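Local coordinates for NikO protein (Streptomyces tendae, PDB 4FQD), which is an enolpyruvyl transferase essential in nikkomycin biosynthesis and related to MurA, which transfers enolpyruvyl from phosphoenolpyruvate to UDP-N-acetylglucosamine, at residues 38-43 with 225-230; 73-78 with 84-89; 107-112 with 142-147; 190-195 with 335-340; 267-272 with 341-346. The protein carries 4 engineered substitutions. All blocks are in the same frame, centred on the assembly; numbering follows the deposited sequence.

Contact 1: 38-43 with 225-230; sequences VTTVAA and VTVLRD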
# COMPACT_ATOMS: atom_id res chain seq x y z
N VAL A 38 4.56 -29.33 -1.42
CA VAL A 38 5.98 -29.28 -1.12
C VAL A 38 6.25 -29.47 0.38
O VAL A 38 7.07 -30.29 0.77
CB VAL A 38 6.61 -27.95 -1.58
CG1 VAL A 38 8.00 -27.78 -0.99
CG2 VAL A 38 6.64 -27.88 -3.10
N THR A 39 5.54 -28.70 1.20
CA THR A 39 5.74 -28.74 2.65
C THR A 39 5.27 -30.05 3.27
O THR A 39 5.85 -30.52 4.26
CB THR A 39 5.05 -27.56 3.35
OG1 THR A 39 3.67 -27.51 2.96
CG2 THR A 39 5.72 -26.25 2.96
N THR A 40 4.23 -30.65 2.70
CA THR A 40 3.73 -31.93 3.19
C THR A 40 4.74 -33.04 2.88
O THR A 40 5.02 -33.89 3.72
CB THR A 40 2.37 -32.28 2.56
OG1 THR A 40 1.42 -31.26 2.87
CG2 THR A 40 1.86 -33.61 3.10
N VAL A 41 5.27 -33.01 1.66
CA VAL A 41 6.29 -33.96 1.25
C VAL A 41 7.57 -33.76 2.05
O VAL A 41 8.23 -34.72 2.46
CB VAL A 41 6.58 -33.85 -0.27
CG1 VAL A 41 7.87 -34.56 -0.63
CG2 VAL A 41 5.42 -34.39 -1.07
N ALA A 42 7.92 -32.49 2.28
CA ALA A 42 9.11 -32.15 3.06
C ALA A 42 9.01 -32.70 4.47
O ALA A 42 9.99 -33.20 5.03
CB ALA A 42 9.30 -30.64 3.08
N ALA A 43 7.82 -32.60 5.06
CA ALA A 43 7.57 -33.13 6.39
C ALA A 43 7.60 -34.66 6.38
O ALA A 43 8.02 -35.29 7.34
CB ALA A 43 6.24 -32.63 6.92
N VAL A 225 2.16 -27.87 9.58
CA VAL A 225 2.02 -28.03 11.02
C VAL A 225 1.10 -29.19 11.34
O VAL A 225 1.40 -30.02 12.20
CB VAL A 225 1.47 -26.74 11.68
CG1 VAL A 225 1.07 -27.01 13.13
CG2 VAL A 225 2.50 -25.62 11.60
N THR A 226 -0.02 -29.26 10.63
CA THR A 226 -0.99 -30.34 10.80
C THR A 226 -0.37 -31.69 10.44
O THR A 226 -0.59 -32.69 11.12
CB THR A 226 -2.26 -30.11 9.96
OG1 THR A 226 -2.85 -28.86 10.33
CG2 THR A 226 -3.26 -31.23 10.18
N VAL A 227 0.41 -31.71 9.36
CA VAL A 227 1.07 -32.93 8.92
C VAL A 227 2.09 -33.42 9.94
O VAL A 227 2.12 -34.60 10.29
CB VAL A 227 1.76 -32.74 7.55
CG1 VAL A 227 2.60 -33.96 7.20
CG2 VAL A 227 0.73 -32.47 6.47
N LEU A 228 2.92 -32.50 10.43
CA LEU A 228 3.92 -32.82 11.45
C LEU A 228 3.26 -33.32 12.73
O LEU A 228 3.75 -34.26 13.36
CB LEU A 228 4.80 -31.61 11.75
CG LEU A 228 5.90 -31.32 10.72
CD1 LEU A 228 6.68 -30.07 11.11
CD2 LEU A 228 6.84 -32.52 10.59
N ARG A 229 2.16 -32.69 13.11
CA ARG A 229 1.39 -33.11 14.28
C ARG A 229 0.89 -34.54 14.13
O ARG A 229 0.99 -35.34 15.06
CB ARG A 229 0.21 -32.16 14.52
CG ARG A 229 0.58 -30.86 15.22
CD ARG A 229 -0.62 -29.92 15.29
NE ARG A 229 -0.34 -28.73 16.08
CZ ARG A 229 -1.15 -27.68 16.16
NH1 ARG A 229 -2.30 -27.67 15.49
NH2 ARG A 229 -0.82 -26.63 16.91
N ASP A 230 0.35 -34.85 12.96
CA ASP A 230 -0.19 -36.17 12.68
C ASP A 230 0.92 -37.22 12.58
O ASP A 230 0.68 -38.40 12.83
CB ASP A 230 -1.03 -36.16 11.41
CG ASP A 230 -2.24 -35.26 11.51
OD1 ASP A 230 -2.59 -34.85 12.64
OD2 ASP A 230 -2.85 -34.95 10.46
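Between 38-43 and 225-230 the touching side chains are Thr40 and Ala43 on helix 34-44 and Val227 and Leu228 on helix 219-231. These are methyl contacts. Val227 reaches across with both branches: CG2 lies 3.7 Å from Thr40 CG2, while CG1 turns to the next turn of the helix and stands 3.9 Å from Ala43 CB. The side chains of Thr40 and Val227 cross at about a right angle. Ala43 is small enough to be shared, and Leu228 CD2 reaches its CB at 3.7 Å, roughly at right angles to the approach of Val227 CG1. The first torsion of Leu228 sets CG beside its own backbone N (chi1 -78°), which carries the isobutyl group forward to this methyl.

Among the polar groups, Thr40 OG1 is hydrogen-bonded to Ser36 O within its own helix, leaving the methyl for Val227. One residue earlier Thr39 OG1 bonds Asp220 O, a polar link between the two helices.

In backbone terms the segment axes approach to 9.2 Å and run nearly parallel, 24° apart. Such near-parallel helices, buried together behind the outward-lying sheets, are typical of the inverse α/β barrel of the EPSP synthase family.

Contact 2: 73-78 with 84-89; sequences GAHAHY and TFTVDA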
# COMPACT_ATOMS: atom_id res chain seq x y z
N GLY A 73 16.08 -44.39 -2.46
CA GLY A 73 15.72 -45.68 -1.91
C GLY A 73 14.38 -45.67 -1.18
O GLY A 73 13.94 -46.69 -0.67
N ALA A 74 13.75 -44.50 -1.14
CA ALA A 74 12.46 -44.36 -0.47
C ALA A 74 11.31 -44.73 -1.40
O ALA A 74 11.52 -45.19 -2.52
CB ALA A 74 12.28 -42.94 0.06
N HIS A 75 10.08 -44.51 -0.93
CA HIS A 75 8.89 -44.88 -1.70
C HIS A 75 8.10 -43.65 -2.15
O HIS A 75 7.96 -42.69 -1.39
CB HIS A 75 8.00 -45.80 -0.87
CG HIS A 75 6.68 -46.11 -1.51
ND1 HIS A 75 5.57 -45.30 -1.37
CD2 HIS A 75 6.30 -47.13 -2.31
CE1 HIS A 75 4.56 -45.81 -2.05
NE2 HIS A 75 4.98 -46.93 -2.63
N ALA A 76 7.59 -43.70 -3.37
CA ALA A 76 6.75 -42.64 -3.92
C ALA A 76 5.96 -43.13 -5.12
O ALA A 76 6.54 -43.64 -6.09
CB ALA A 76 7.59 -41.43 -4.30
N HIS A 77 4.64 -42.98 -5.07
CA HIS A 77 3.78 -43.39 -6.17
C HIS A 77 2.60 -42.45 -6.35
O HIS A 77 1.81 -42.25 -5.42
CB HIS A 77 3.28 -44.82 -5.97
CG HIS A 77 2.28 -45.26 -6.99
ND1 HIS A 77 0.94 -45.36 -6.72
CD2 HIS A 77 2.44 -45.62 -8.29
CE1 HIS A 77 0.30 -45.76 -7.81
NE2 HIS A 77 1.19 -45.93 -8.77
N TYR A 78 2.47 -41.88 -7.54
CA TYR A 78 1.37 -40.98 -7.84
C TYR A 78 0.30 -41.67 -8.68
O TYR A 78 0.56 -42.15 -9.78
CB TYR A 78 1.87 -39.73 -8.56
CG TYR A 78 0.78 -38.73 -8.88
CD1 TYR A 78 0.14 -38.02 -7.86
CD2 TYR A 78 0.38 -38.49 -10.19
CE1 TYR A 78 -0.86 -37.11 -8.14
CE2 TYR A 78 -0.61 -37.57 -10.48
CZ TYR A 78 -1.23 -36.89 -9.45
OH TYR A 78 -2.22 -35.98 -9.73
N THR A 84 -3.79 -39.11 -6.14
CA THR A 84 -3.29 -39.43 -4.82
C THR A 84 -1.79 -39.69 -4.84
O THR A 84 -1.30 -40.53 -5.60
CB THR A 84 -4.01 -40.65 -4.23
OG1 THR A 84 -5.41 -40.37 -4.12
CG2 THR A 84 -3.46 -40.99 -2.86
N PHE A 85 -1.06 -38.97 -3.99
CA PHE A 85 0.38 -39.12 -3.89
C PHE A 85 0.74 -39.81 -2.58
O PHE A 85 0.49 -39.27 -1.50
CB PHE A 85 1.07 -37.75 -3.95
CG PHE A 85 2.54 -37.82 -4.26
CD1 PHE A 85 3.08 -38.93 -4.88
CD2 PHE A 85 3.37 -36.76 -3.94
CE1 PHE A 85 4.44 -38.99 -5.16
CE2 PHE A 85 4.72 -36.81 -4.22
CZ PHE A 85 5.26 -37.93 -4.83
N THR A 86 1.32 -41.00 -2.68
CA THR A 86 1.73 -41.74 -1.49
C THR A 86 3.25 -41.85 -1.39
O THR A 86 3.89 -42.43 -2.27
CB THR A 86 1.11 -43.15 -1.46
OG1 THR A 86 -0.32 -43.05 -1.47
CG2 THR A 86 1.56 -43.90 -0.22
N VAL A 87 3.81 -41.30 -0.33
CA VAL A 87 5.25 -41.33 -0.11
C VAL A 87 5.59 -42.00 1.22
O VAL A 87 4.76 -42.07 2.12
CB VAL A 87 5.85 -39.91 -0.12
CG1 VAL A 87 5.69 -39.27 -1.50
CG2 VAL A 87 5.20 -39.05 0.95
N ASP A 88 6.82 -42.49 1.32
CA ASP A 88 7.30 -43.12 2.55
C ASP A 88 8.82 -43.03 2.62
O ASP A 88 9.52 -43.61 1.79
CB ASP A 88 6.85 -44.58 2.61
CG ASP A 88 6.94 -45.16 4.02
OD1 ASP A 88 7.63 -44.57 4.87
OD2 ASP A 88 6.31 -46.21 4.27
N ALA A 89 9.32 -42.30 3.61
CA ALA A 89 10.76 -42.07 3.73
C ALA A 89 11.40 -43.02 4.73
O ALA A 89 12.48 -42.74 5.26
CB ALA A 89 11.03 -40.63 4.12
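A β-hairpin pairs strand 75-79 with strand 84-88, and His75 meets Asp88 near its open end. The segments run antiparallel, 4.5 Å apart at their axes. His75 and Asp88 form one hydrogen-bonded pair: His75 N donates to Asp88 O at 2.9 Å, and Asp88 N returns a bond to His75 O of the same length. His77 and Thr86 make the second such pair, with Thr86 N 3.1 Å from His77 O.

Ala76-Val87 lies between them and Tyr78-Phe85 beyond the second, nearer the turn; both are non-hydrogen-bonded pairs. The hairpin forms one edge of a four-stranded mixed sheet: strand 84-88 also bonds through its backbone to strand 50-54, while strand 75-79 lies outermost. On the inner face Ala76 CB sits 4.0 Å from Val87 CG1, and Val87 CG1 in turn covers the rim of one face of the Phe85 ring. Phe85 also packs on Leu37 and Val41 of helix 34-44. Tyr78 CB touches Phe85 CD1 at 4.0 Å, and its hydroxyl is hydrogen-bonded to Cys56 O.

The other face carries His75, His77, Thr86 and Asp88. With CG anti to its N (chi1 174°), His75 brings its ring alongside Thr86, CE1 coming 4.0 Å from Thr86 CG2; the two side chains cross obliquely. Ahead of the hairpin, Gly73 closes helix 60-71 in a Schellman motif.

Contact 3: 107-112 with 142-147; sequences GSLYLL and EHLLDV. With SO4 (sulfate ion), chain C.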
# COMPACT_ATOMS: atom_id res chain seq x y z
N GLY A 107 11.13 -26.88 -4.63
CA GLY A 107 10.65 -27.56 -3.44
C GLY A 107 11.65 -28.53 -2.82
O GLY A 107 11.47 -28.96 -1.68
N SER A 108 12.69 -28.87 -3.57
CA SER A 108 13.71 -29.79 -3.09
C SER A 108 14.54 -29.16 -1.97
O SER A 108 15.20 -29.87 -1.20
CB SER A 108 14.62 -30.23 -4.24
OG SER A 108 15.30 -29.13 -4.80
N LEU A 109 14.51 -27.84 -1.89
CA LEU A 109 15.26 -27.10 -0.88
C LEU A 109 14.80 -27.44 0.54
O LEU A 109 15.59 -27.39 1.48
CB LEU A 109 15.13 -25.59 -1.11
CG LEU A 109 15.91 -25.01 -2.29
CD1 LEU A 109 15.56 -23.55 -2.49
CD2 LEU A 109 17.40 -25.19 -2.07
N TYR A 110 13.53 -27.80 0.68
CA TYR A 110 12.97 -28.09 1.99
C TYR A 110 13.12 -29.56 2.37
O TYR A 110 12.51 -30.04 3.32
CB TYR A 110 11.50 -27.65 2.06
CG TYR A 110 11.32 -26.18 1.74
CD1 TYR A 110 11.73 -25.21 2.64
CD2 TYR A 110 10.75 -25.77 0.55
CE1 TYR A 110 11.57 -23.87 2.36
CE2 TYR A 110 10.58 -24.43 0.26
CZ TYR A 110 11.00 -23.48 1.17
OH TYR A 110 10.84 -22.14 0.89
N LEU A 111 13.95 -30.28 1.61
CA LEU A 111 14.30 -31.65 1.93
C LEU A 111 15.57 -31.66 2.76
O LEU A 111 15.91 -32.68 3.37
CB LEU A 111 14.50 -32.47 0.65
CG LEU A 111 13.27 -32.70 -0.22
CD1 LEU A 111 13.65 -33.40 -1.52
CD2 LEU A 111 12.23 -33.50 0.54
N LEU A 112 16.26 -30.53 2.78
CA LEU A 112 17.50 -30.37 3.54
C LEU A 112 17.41 -30.71 5.04
O LEU A 112 18.32 -31.35 5.57
CB LEU A 112 18.09 -28.97 3.34
CG LEU A 112 18.59 -28.64 1.93
CD1 LEU A 112 19.15 -27.23 1.88
CD2 LEU A 112 19.63 -29.65 1.49
N GLU A 142 20.18 -18.55 0.97
CA GLU A 142 21.09 -18.11 2.01
C GLU A 142 20.38 -18.01 3.37
O GLU A 142 20.97 -18.33 4.40
CB GLU A 142 21.74 -16.80 1.57
CG GLU A 142 22.56 -16.10 2.61
CD GLU A 142 21.74 -15.12 3.38
OE1 GLU A 142 20.71 -14.67 2.84
OE2 GLU A 142 22.10 -14.81 4.54
N HIS A 143 19.12 -17.59 3.35
CA HIS A 143 18.32 -17.52 4.58
C HIS A 143 18.01 -18.90 5.15
O HIS A 143 17.88 -19.06 6.36
CB HIS A 143 17.02 -16.75 4.33
CG HIS A 143 16.13 -17.37 3.29
ND1 HIS A 143 16.52 -17.52 1.97
CD2 HIS A 143 14.88 -17.87 3.37
CE1 HIS A 143 15.54 -18.08 1.29
NE2 HIS A 143 14.53 -18.31 2.11
N LEU A 144 17.89 -19.89 4.27
CA LEU A 144 17.67 -21.27 4.68
C LEU A 144 18.87 -21.79 5.47
O LEU A 144 18.71 -22.48 6.48
CB LEU A 144 17.44 -22.16 3.46
CG LEU A 144 15.99 -22.56 3.15
CD1 LEU A 144 15.08 -21.35 3.12
CD2 LEU A 144 15.92 -23.32 1.84
N LEU A 145 20.07 -21.45 5.00
CA LEU A 145 21.30 -21.90 5.65
C LEU A 145 21.49 -21.22 7.00
O LEU A 145 22.05 -21.81 7.92
CB LEU A 145 22.50 -21.62 4.74
CG LEU A 145 22.46 -22.29 3.37
CD1 LEU A 145 23.69 -21.90 2.55
CD2 LEU A 145 22.36 -23.80 3.50
N ASP A 146 21.01 -19.99 7.12
CA ASP A 146 21.12 -19.25 8.37
C ASP A 146 20.20 -19.85 9.44
O ASP A 146 20.55 -19.89 10.61
CB ASP A 146 20.79 -17.77 8.16
CG ASP A 146 21.03 -16.94 9.41
OD1 ASP A 146 20.12 -16.87 10.26
OD2 ASP A 146 22.13 -16.36 9.54
N VAL A 147 19.02 -20.30 9.01
CA VAL A 147 18.07 -20.93 9.92
C VAL A 147 18.62 -22.24 10.45
O VAL A 147 18.67 -22.46 11.67
CB VAL A 147 16.72 -21.19 9.24
CG1 VAL A 147 15.84 -22.05 10.12
CG2 VAL A 147 16.03 -19.87 8.91
S SO4 C . 8.71 -20.04 -0.62
O1 SO4 C . 8.64 -20.50 0.76
O2 SO4 C . 8.83 -21.19 -1.52
O3 SO4 C . 7.50 -19.29 -0.94
O4 SO4 C . 9.88 -19.17 -0.78
O HOH W 1 12.63 -20.39 0.07
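Leu144 of helix 142-149 reaches toward the turn at Leu109 and Tyr110 with its two methyls divided between them. CD2 comes up to the base of the Leu109 side chain, 3.8 Å from Leu109 CB, whereas CD1 approaches the Tyr110 ring obliquely, 4.4 Å from CE1. Chi1 of -102°, off the usual staggered values, together with chi2 of 51° turns the fork so that one methyl meets each partner, and CD1 also rests over the rim of one face of the neighbouring His143 ring. Thr198 of helix 192-204 touches Leu144 as well, so the leucine is buried among three parts of the chain.

Tyr110 continues from this apolar junction toward a bound sulfate. Its CG is placed beside the backbone N (chi1 -57°), and the ring runs past Val38 and Ala42 of helix 34-44 to carry the hydroxyl there. Tyr110 OH lies 2.7 Å from sulfate O1 and 2.6 Å from a water. That water donates to sulfate O4 at 3.1 Å and makes a weak, long bond of 3.5 Å with His143 NE2, thereby bridging the two segments at their polar edge.

The sulfate, probably from the crystallisation liquor, is also bonded by Ser193 OG and Lys197 NZ. Where loop 107-112 meets helices 142-149 and 192-204 of the EPSP synthase fold, hydroxyl, water and lysine groups thus gather round it, consistent with an anion-binding site.

Contact 4: 190-195 with 335-340; sequences PCYSGA and MSRGVF. With SO4 (sulfate ion), chain C.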
# COMPACT_ATOMS: atom_id res chain seq x y z
N PRO A 190 10.96 -11.78 1.19
CA PRO A 190 11.12 -12.95 0.33
C PRO A 190 11.71 -14.15 1.08
O PRO A 190 11.59 -15.28 0.60
CB PRO A 190 12.10 -12.47 -0.74
CG PRO A 190 12.91 -11.42 -0.05
CD PRO A 190 11.96 -10.74 0.90
N CYS A 191 12.31 -13.91 2.23
CA CYS A 191 12.95 -14.96 3.02
C CYS A 191 12.05 -15.41 4.18
O CYS A 191 12.38 -16.34 4.92
CB CYS A 191 14.30 -14.48 3.55
SG CYS A 191 15.46 -13.91 2.27
N TYR A 192 10.91 -14.75 4.33
CA TYR A 192 10.01 -14.99 5.46
C TYR A 192 9.45 -16.41 5.46
O TYR A 192 9.72 -17.18 6.38
CB TYR A 192 8.88 -13.96 5.45
CG TYR A 192 8.06 -13.90 6.72
CD1 TYR A 192 8.45 -14.57 7.87
CD2 TYR A 192 6.87 -13.18 6.76
CE1 TYR A 192 7.69 -14.52 9.03
CE2 TYR A 192 6.11 -13.12 7.91
CZ TYR A 192 6.52 -13.79 9.04
OH TYR A 192 5.76 -13.73 10.18
N SER A 193 8.69 -16.74 4.43
CA SER A 193 7.99 -18.02 4.38
C SER A 193 8.93 -19.22 4.39
O SER A 193 8.66 -20.22 5.06
CB SER A 193 7.06 -18.08 3.16
OG SER A 193 7.81 -18.09 1.95
N GLY A 194 10.03 -19.12 3.65
CA GLY A 194 10.99 -20.21 3.57
C GLY A 194 11.69 -20.48 4.89
O GLY A 194 11.96 -21.63 5.23
N ALA A 195 12.00 -19.42 5.62
CA ALA A 195 12.68 -19.54 6.91
C ALA A 195 11.79 -20.23 7.94
O ALA A 195 12.27 -21.00 8.77
CB ALA A 195 13.12 -18.18 7.41
N MET A 335 1.83 -8.51 0.29
CA MET A 335 2.72 -8.77 1.42
C MET A 335 2.54 -10.18 1.98
O MET A 335 1.59 -10.88 1.64
CB MET A 335 2.51 -7.73 2.51
CG MET A 335 1.07 -7.63 2.99
SD MET A 335 0.81 -6.30 4.18
CE MET A 335 -0.90 -6.58 4.62
N SER A 336 3.47 -10.58 2.85
CA SER A 336 3.48 -11.92 3.41
C SER A 336 2.23 -12.22 4.23
O SER A 336 1.65 -13.30 4.12
CB SER A 336 4.73 -12.12 4.27
OG SER A 336 5.91 -11.94 3.51
N ARG A 337 1.81 -11.26 5.05
CA ARG A 337 0.59 -11.41 5.84
C ARG A 337 -0.57 -10.67 5.19
O ARG A 337 -1.43 -10.13 5.88
CB ARG A 337 0.81 -10.93 7.27
CG ARG A 337 1.83 -11.75 8.04
CD ARG A 337 1.72 -11.51 9.53
NE ARG A 337 2.56 -12.43 10.29
CZ ARG A 337 2.49 -12.60 11.60
NH1 ARG A 337 1.60 -11.91 12.31
NH2 ARG A 337 3.29 -13.46 12.21
N GLY A 338 -0.58 -10.65 3.87
CA GLY A 338 -1.65 -10.01 3.12
C GLY A 338 -1.87 -10.68 1.78
O GLY A 338 -1.86 -11.91 1.68
N VAL A 339 -2.05 -9.87 0.74
CA VAL A 339 -2.27 -10.38 -0.61
C VAL A 339 -1.02 -11.09 -1.13
O VAL A 339 0.09 -10.58 -1.02
CB VAL A 339 -2.64 -9.24 -1.58
CG1 VAL A 339 -2.87 -9.78 -2.98
CG2 VAL A 339 -3.87 -8.51 -1.08
N PHE A 340 -1.22 -12.28 -1.70
CA PHE A 340 -0.13 -13.04 -2.29
C PHE A 340 0.54 -12.28 -3.42
O PHE A 340 -0.09 -11.46 -4.09
CB PHE A 340 -0.63 -14.39 -2.81
CG PHE A 340 -0.70 -15.46 -1.77
CD1 PHE A 340 0.46 -16.06 -1.29
CD2 PHE A 340 -1.92 -15.88 -1.27
CE1 PHE A 340 0.39 -17.05 -0.33
CE2 PHE A 340 -1.99 -16.87 -0.31
CZ PHE A 340 -0.83 -17.46 0.16
S SO4 C . 8.71 -20.04 -0.62
O1 SO4 C . 8.64 -20.50 0.76
O2 SO4 C . 8.83 -21.19 -1.52
O3 SO4 C . 7.50 -19.29 -0.94
O4 SO4 C . 9.88 -19.17 -0.78
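Tyr192 swings its ring toward Arg337 by setting CG anti to the backbone N (chi1 -167°), while Arg337 leaves the chain with CG beside its own N (chi1 -64°) and then runs extended from CG to NE. Ring and guanidinium thereby meet edge to edge, their planes only 14° apart. Arg337 NH2 donates to Tyr192 OH at 3.2 Å along a bent path, and NE adds a weaker bond of 3.5 Å to the same oxygen. Tyr192 OH is further hydrogen-bonded to His214 O, and Arg337 NH2 forms a salt bridge with Glu241, so the hydroxyl and the guanidinium are each held from more than one direction.

Nearer the backbone, Ser336 comes in at the ring edge, with CB 3.5 Å from Tyr192 CD2 and OG close to the ring plane. Ser336 OG accepts from Gly189 N. Both Ser336 and Arg337 occupy the central positions of a type I turn from Met335 to Gly338, in the loop between strand 331-334 and helix 344-351. In the two-domain EPSP synthase fold this joins the beginning of helix 192-204, in one domain, to a loop of the other. Tyr359 of the second subunit packs on Arg337.

One residue past Tyr192, Ser193 turns to a bound sulfate. Its OG donates to sulfate O1 at 2.8 Å, and Gly194 N, near the start of the helix, lies 3.5 Å from that same oxygen.

Contact 5: 267-272 with 341-346; sequences EVVTWI and SDSQPF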
# COMPACT_ATOMS: atom_id res chain seq x y z
N GLU A 267 -4.61 -20.79 -8.24
CA GLU A 267 -5.46 -21.33 -9.30
C GLU A 267 -6.89 -20.81 -9.14
O GLU A 267 -7.56 -20.51 -10.12
CB GLU A 267 -5.45 -22.86 -9.30
CG GLU A 267 -6.24 -23.46 -10.45
CD GLU A 267 -6.35 -24.97 -10.37
OE1 GLU A 267 -5.78 -25.57 -9.43
OE2 GLU A 267 -7.02 -25.57 -11.24
N VAL A 268 -7.34 -20.72 -7.89
CA VAL A 268 -8.66 -20.18 -7.59
C VAL A 268 -8.74 -18.73 -8.06
O VAL A 268 -9.71 -18.34 -8.72
CB VAL A 268 -8.98 -20.25 -6.09
CG1 VAL A 268 -10.28 -19.52 -5.78
CG2 VAL A 268 -9.07 -21.70 -5.64
N VAL A 269 -7.73 -17.95 -7.72
CA VAL A 269 -7.63 -16.56 -8.15
C VAL A 269 -7.66 -16.47 -9.67
O VAL A 269 -8.37 -15.64 -10.25
CB VAL A 269 -6.33 -15.90 -7.64
CG1 VAL A 269 -6.18 -14.50 -8.22
CG2 VAL A 269 -6.32 -15.85 -6.12
N THR A 270 -6.91 -17.36 -10.32
CA THR A 270 -6.81 -17.39 -11.77
C THR A 270 -8.16 -17.63 -12.44
O THR A 270 -8.50 -16.98 -13.42
CB THR A 270 -5.82 -18.48 -12.24
OG1 THR A 270 -4.54 -18.26 -11.63
CG2 THR A 270 -5.66 -18.44 -13.75
N TRP A 271 -8.93 -18.56 -11.89
CA TRP A 271 -10.23 -18.90 -12.46
C TRP A 271 -11.29 -17.83 -12.19
O TRP A 271 -12.18 -17.60 -13.01
CB TRP A 271 -10.71 -20.27 -11.97
CG TRP A 271 -9.95 -21.41 -12.57
CD1 TRP A 271 -9.20 -22.33 -11.91
CD2 TRP A 271 -9.86 -21.74 -13.96
NE1 TRP A 271 -8.66 -23.23 -12.80
CE2 TRP A 271 -9.04 -22.88 -14.07
CE3 TRP A 271 -10.39 -21.18 -15.13
CZ2 TRP A 271 -8.74 -23.47 -15.29
CZ3 TRP A 271 -10.09 -21.77 -16.34
CH2 TRP A 271 -9.28 -22.91 -16.41
N ILE A 272 -11.19 -17.19 -11.03
CA ILE A 272 -12.08 -16.08 -10.70
C ILE A 272 -11.84 -14.93 -11.67
O ILE A 272 -12.79 -14.32 -12.17
CB ILE A 272 -11.88 -15.60 -9.25
CG1 ILE A 272 -12.34 -16.67 -8.26
CG2 ILE A 272 -12.64 -14.30 -9.01
CD1 ILE A 272 -12.09 -16.32 -6.81
N SER A 341 1.82 -12.55 -3.63
CA SER A 341 2.57 -11.92 -4.71
C SER A 341 2.12 -12.48 -6.05
O SER A 341 2.16 -11.79 -7.07
CB SER A 341 4.07 -12.14 -4.50
OG SER A 341 4.82 -11.27 -5.32
N ASP A 342 1.70 -13.74 -6.05
CA ASP A 342 1.26 -14.42 -7.26
C ASP A 342 -0.15 -13.99 -7.68
O ASP A 342 -0.55 -14.19 -8.82
CB ASP A 342 1.30 -15.93 -7.08
CG ASP A 342 2.71 -16.47 -6.99
OD1 ASP A 342 3.60 -15.93 -7.68
OD2 ASP A 342 2.94 -17.43 -6.23
N SER A 343 -0.89 -13.39 -6.75
CA SER A 343 -2.26 -12.96 -7.02
C SER A 343 -2.29 -11.61 -7.71
O SER A 343 -3.22 -11.29 -8.44
CB SER A 343 -3.06 -12.91 -5.71
OG SER A 343 -3.10 -14.17 -5.08
N GLN A 344 -1.25 -10.81 -7.47
CA GLN A 344 -1.15 -9.45 -7.99
C GLN A 344 -1.29 -9.29 -9.52
O GLN A 344 -1.96 -8.36 -9.97
CB GLN A 344 0.11 -8.77 -7.46
CG GLN A 344 0.94 -8.04 -8.49
CD GLN A 344 2.39 -8.45 -8.45
OE1 GLN A 344 3.01 -8.71 -9.49
NE2 GLN A 344 2.96 -8.52 -7.25
N PRO A 345 -0.66 -10.17 -10.33
CA PRO A 345 -0.82 -9.99 -11.78
C PRO A 345 -2.26 -10.11 -12.26
O PRO A 345 -2.66 -9.40 -13.19
CB PRO A 345 0.02 -11.12 -12.37
CG PRO A 345 1.03 -11.43 -11.32
CD PRO A 345 0.31 -11.24 -10.02
N PHE A 346 -3.04 -10.99 -11.64
CA PHE A 346 -4.43 -11.19 -12.03
C PHE A 346 -5.30 -10.02 -11.56
O PHE A 346 -6.30 -9.69 -12.20
CB PHE A 346 -4.95 -12.51 -11.47
CG PHE A 346 -4.12 -13.70 -11.86
CD1 PHE A 346 -4.25 -14.28 -13.11
CD2 PHE A 346 -3.20 -14.23 -10.97
CE1 PHE A 346 -3.48 -15.36 -13.47
CE2 PHE A 346 -2.42 -15.31 -11.33
CZ PHE A 346 -2.57 -15.89 -12.58
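Val269 and Thr270 face Ser343 and Phe346 across two chain segments whose CA atoms come within 6.6 Å, both for Val269 with Ser343 and for Thr270 with Phe346. The contact lies in the helical interior of an inverse α/β barrel domain, where helix 265-278 meets the beginning of helix 344-351. Phe346 is its main side chain. With CG beside the backbone N (chi1 -55°), one face of its ring is turned to Thr270, with OG1 above it, 3.2 Å from CZ. Thr270 CG2 is 3.8 Å from Phe346 CE1, so both branches of the threonine press on the same end of the ring. The OG1 is already engaged, being hydrogen-bonded to Ile266 O one turn back and to Tyr438 OH. Ala413 and Leu417 of helix 409-419 also pack on Phe346.

Val269 packs at the base of the Phe346 side chain. Its CG1 touches Phe346 CB at 4.0 Å, and CG2 turns the other way to reach Ser343 OG at 3.8 Å. That serine oxygen finds its polar partner in Glu300 OE2.

On a different side of helix 265-278, Glu267 and Trp271 are tied one turn apart. Trp271 NE1 donates to Glu267 OE2 at 3.3 Å, close to straight at 159°; the acceptor lies in the indole plane and uses its anti lone pair.

Contacts 1, 2 and 3 gather around helix 34-44, which supplies a segment of contact 1 and touches the other two; the centre of contact 1 is about 14 Å from that of contact 2 and 16 Å from that of contact 3. Contacts 3 and 4 have centres about 15 Å apart and share the bound sulfate. The second segments of contacts 4 and 5 adjoin, 335-340 running into 341-346, though 267-272 lies between the two segments of contact 4. Along the chain contacts 2 and 3 fall between the segments of contact 1, whereas contacts 1 and 4 alternate. Contact 4 thus links the two helix-filled domains beside the anion site.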